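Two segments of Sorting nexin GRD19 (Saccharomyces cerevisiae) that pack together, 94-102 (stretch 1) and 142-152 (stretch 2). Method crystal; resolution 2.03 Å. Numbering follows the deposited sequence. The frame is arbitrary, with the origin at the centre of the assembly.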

# COMPACT_ATOMS: atom_id res chain seq x y z
N LYS A 94 -5.84 -2.88 -13.42
CA LYS A 94 -5.79 -3.81 -14.54
C LYS A 94 -6.35 -5.18 -14.15
O LYS A 94 -7.09 -5.79 -14.92
CB LYS A 94 -4.35 -3.96 -15.05
CG LYS A 94 -4.23 -4.90 -16.25
CD LYS A 94 -2.93 -4.69 -17.00
CE LYS A 94 -2.92 -5.50 -18.30
NZ LYS A 94 -1.74 -5.20 -19.16
N GLU A 95 -6.01 -5.65 -12.95
CA GLU A 95 -6.50 -6.94 -12.49
C GLU A 95 -8.02 -6.94 -12.33
O GLU A 95 -8.69 -7.91 -12.68
CB GLU A 95 -5.84 -7.34 -11.16
CG GLU A 95 -6.39 -8.63 -10.57
CD GLU A 95 -5.75 -9.00 -9.24
OE1 GLU A 95 -5.65 -8.12 -8.36
OE2 GLU A 95 -5.37 -10.18 -9.08
N ILE A 96 -8.56 -5.85 -11.79
CA ILE A 96 -10.00 -5.74 -11.60
C ILE A 96 -10.77 -5.91 -12.91
O ILE A 96 -11.84 -6.53 -12.93
CB ILE A 96 -10.37 -4.38 -10.96
CG1 ILE A 96 -9.92 -4.35 -9.50
CG2 ILE A 96 -11.88 -4.13 -11.07
CD1 ILE A 96 -10.11 -3.00 -8.82
N SER A 97 -10.24 -5.37 -14.00
CA SER A 97 -10.92 -5.50 -15.29
C SER A 97 -10.83 -6.94 -15.78
O SER A 97 -11.72 -7.41 -16.49
CB SER A 97 -10.29 -4.57 -16.33
OG SER A 97 -9.00 -5.03 -16.71
N MET A 98 -9.76 -7.63 -15.42
CA MET A 98 -9.59 -9.02 -15.82
C MET A 98 -10.52 -9.91 -15.01
O MET A 98 -11.03 -10.90 -15.51
CB MET A 98 -8.13 -9.45 -15.62
CG MET A 98 -7.14 -8.73 -16.52
SD MET A 98 -5.41 -9.05 -16.11
CE MET A 98 -5.10 -10.51 -17.10
N LEU A 99 -10.75 -9.53 -13.75
CA LEU A 99 -11.64 -10.29 -12.88
C LEU A 99 -13.09 -10.07 -13.29
O LEU A 99 -14.01 -10.58 -12.66
CB LEU A 99 -11.47 -9.85 -11.42
CG LEU A 99 -10.11 -10.07 -10.76
CD1 LEU A 99 -10.16 -9.54 -9.33
CD2 LEU A 99 -9.76 -11.55 -10.77
N ASN A 100 -13.28 -9.31 -14.36
CA ASN A 100 -14.61 -9.00 -14.88
C ASN A 100 -15.48 -8.24 -13.89
O ASN A 100 -16.59 -8.66 -13.56
CB ASN A 100 -15.31 -10.29 -15.32
CG ASN A 100 -14.78 -10.82 -16.64
OD1 ASN A 100 -14.76 -10.11 -17.65
ND2 ASN A 100 -14.34 -12.08 -16.64
N HIS A 101 -14.97 -7.10 -13.43
CA HIS A 101 -15.69 -6.23 -12.51
C HIS A 101 -15.58 -4.82 -13.09
O HIS A 101 -15.06 -3.91 -12.46
CB HIS A 101 -15.07 -6.27 -11.11
CG HIS A 101 -15.31 -7.54 -10.37
ND1 HIS A 101 -16.58 -8.04 -10.15
CD2 HIS A 101 -14.46 -8.41 -9.79
CE1 HIS A 101 -16.49 -9.16 -9.45
NE2 HIS A 101 -15.21 -9.41 -9.22
N PRO A 102 -16.09 -4.63 -14.32
CA PRO A 102 -16.07 -3.35 -15.05
C PRO A 102 -16.72 -2.16 -14.34
O PRO A 102 -16.70 -1.05 -14.86
CB PRO A 102 -16.77 -3.70 -16.36
CG PRO A 102 -17.77 -4.72 -15.93
CD PRO A 102 -16.93 -5.61 -15.03
N PRO A 142 -14.67 -5.97 -0.09
CA PRO A 142 -14.97 -7.41 -0.13
C PRO A 142 -14.53 -8.14 -1.39
O PRO A 142 -13.99 -9.24 -1.30
CB PRO A 142 -16.49 -7.45 0.08
CG PRO A 142 -16.76 -6.26 0.90
CD PRO A 142 -15.89 -5.20 0.24
N LEU A 143 -14.77 -7.55 -2.55
CA LEU A 143 -14.40 -8.20 -3.80
C LEU A 143 -12.88 -8.28 -3.98
O LEU A 143 -12.37 -9.27 -4.51
CB LEU A 143 -15.03 -7.47 -5.00
CG LEU A 143 -16.57 -7.41 -5.00
CD1 LEU A 143 -17.06 -6.84 -6.33
CD2 LEU A 143 -17.16 -8.81 -4.79
N LEU A 144 -12.16 -7.25 -3.55
CA LEU A 144 -10.70 -7.28 -3.68
C LEU A 144 -10.14 -8.30 -2.69
O LEU A 144 -9.18 -9.01 -3.00
CB LEU A 144 -10.10 -5.89 -3.44
CG LEU A 144 -10.66 -4.76 -4.33
CD1 LEU A 144 -9.83 -3.51 -4.16
CD2 LEU A 144 -10.66 -5.19 -5.79
N GLN A 145 -10.74 -8.38 -1.51
CA GLN A 145 -10.30 -9.32 -0.49
C GLN A 145 -10.45 -10.76 -0.95
O GLN A 145 -9.62 -11.62 -0.64
CB GLN A 145 -11.11 -9.14 0.80
CG GLN A 145 -10.89 -7.84 1.53
CD GLN A 145 -11.63 -7.81 2.85
OE1 GLN A 145 -12.56 -8.58 3.06
NE2 GLN A 145 -11.22 -6.91 3.73
N SER A 146 -11.51 -11.04 -1.71
CA SER A 146 -11.74 -12.41 -2.16
C SER A 146 -11.05 -12.78 -3.46
O SER A 146 -10.59 -13.92 -3.61
CB SER A 146 -13.24 -12.67 -2.29
OG SER A 146 -13.81 -11.89 -3.33
N GLY A 147 -10.94 -11.85 -4.40
CA GLY A 147 -10.34 -12.19 -5.68
C GLY A 147 -9.09 -11.49 -6.19
O GLY A 147 -8.61 -11.85 -7.27
N SER A 148 -8.55 -10.53 -5.46
CA SER A 148 -7.35 -9.83 -5.94
C SER A 148 -6.02 -10.43 -5.48
O SER A 148 -5.71 -10.43 -4.29
CB SER A 148 -7.39 -8.36 -5.53
OG SER A 148 -6.17 -7.72 -5.90
N LYS A 149 -5.24 -10.92 -6.45
CA LYS A 149 -3.93 -11.51 -6.18
C LYS A 149 -2.91 -10.40 -5.98
O LYS A 149 -1.97 -10.53 -5.19
CB LYS A 149 -3.51 -12.39 -7.36
CG LYS A 149 -4.42 -13.60 -7.60
CD LYS A 149 -4.14 -14.71 -6.59
CE LYS A 149 -5.18 -15.82 -6.64
NZ LYS A 149 -6.48 -15.41 -6.02
N VAL A 150 -3.08 -9.29 -6.69
CA VAL A 150 -2.17 -8.16 -6.57
C VAL A 150 -2.23 -7.56 -5.17
O VAL A 150 -1.20 -7.17 -4.61
CB VAL A 150 -2.47 -7.05 -7.61
CG1 VAL A 150 -1.55 -5.87 -7.40
CG2 VAL A 150 -2.29 -7.61 -9.02
N LEU A 151 -3.43 -7.47 -4.61
CA LEU A 151 -3.63 -6.92 -3.26
C LEU A 151 -2.76 -7.72 -2.28
O LEU A 151 -2.02 -7.16 -1.47
CB LEU A 151 -5.09 -7.08 -2.85
CG LEU A 151 -5.80 -6.14 -1.86
CD1 LEU A 151 -6.84 -6.96 -1.10
CD2 LEU A 151 -4.83 -5.47 -0.90
N VAL A 152 -2.87 -9.05 -2.37
CA VAL A 152 -2.10 -9.93 -1.48
C VAL A 152 -0.60 -9.74 -1.62
O VAL A 152 0.11 -9.60 -0.63
CB VAL A 152 -2.43 -11.42 -1.76
CG1 VAL A 152 -1.64 -12.31 -0.80
CG2 VAL A 152 -3.92 -11.67 -1.59

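The end of one helix (stretch 1, through Met98) packs against the junction of two helices (stretch 2), where a helix ends at Gly147 and another starts after Ser148. Glu95 covers the most surface. Glu95 CA lies 7.2 Å from Ser148 CA, and the extended Glu95 side chain (chi1 and chi2 both t) carries the carboxylate to the start of the second helix, where backbone NH groups lack partners from a preceding turn. Glu95 OE2 accepts from Lys149 N at 2.7 Å; Glu95 OE1 accepts from Val150 N at 3.3 Å and from Ser148 OG at 2.5 Å. Ser148 OG in turn accepts from Leu151 N at 3.0 Å, capping the helix, so carboxylate and hydroxyl together serve its first turn. Leu143, next in covered area, points toward stretch 1 and sets its CD1 over one face of the His101 ring, 4.1 Å from the centroid and 19° off the normal, a CH-pi contact. Between these two sites, Leu99 CD1 lies 3.5 Å from Gly147 O, a contact of methyl and backbone carbonyl where the first helix of stretch 2 ends. Deeper, buried Ile96 and Leu144 have CA-to-CB bonds directed sideways, yet their ends meet, Ile96 CD1 to Leu144 CD2 at 3.8 Å, an apolar contact apart from the carboxylate.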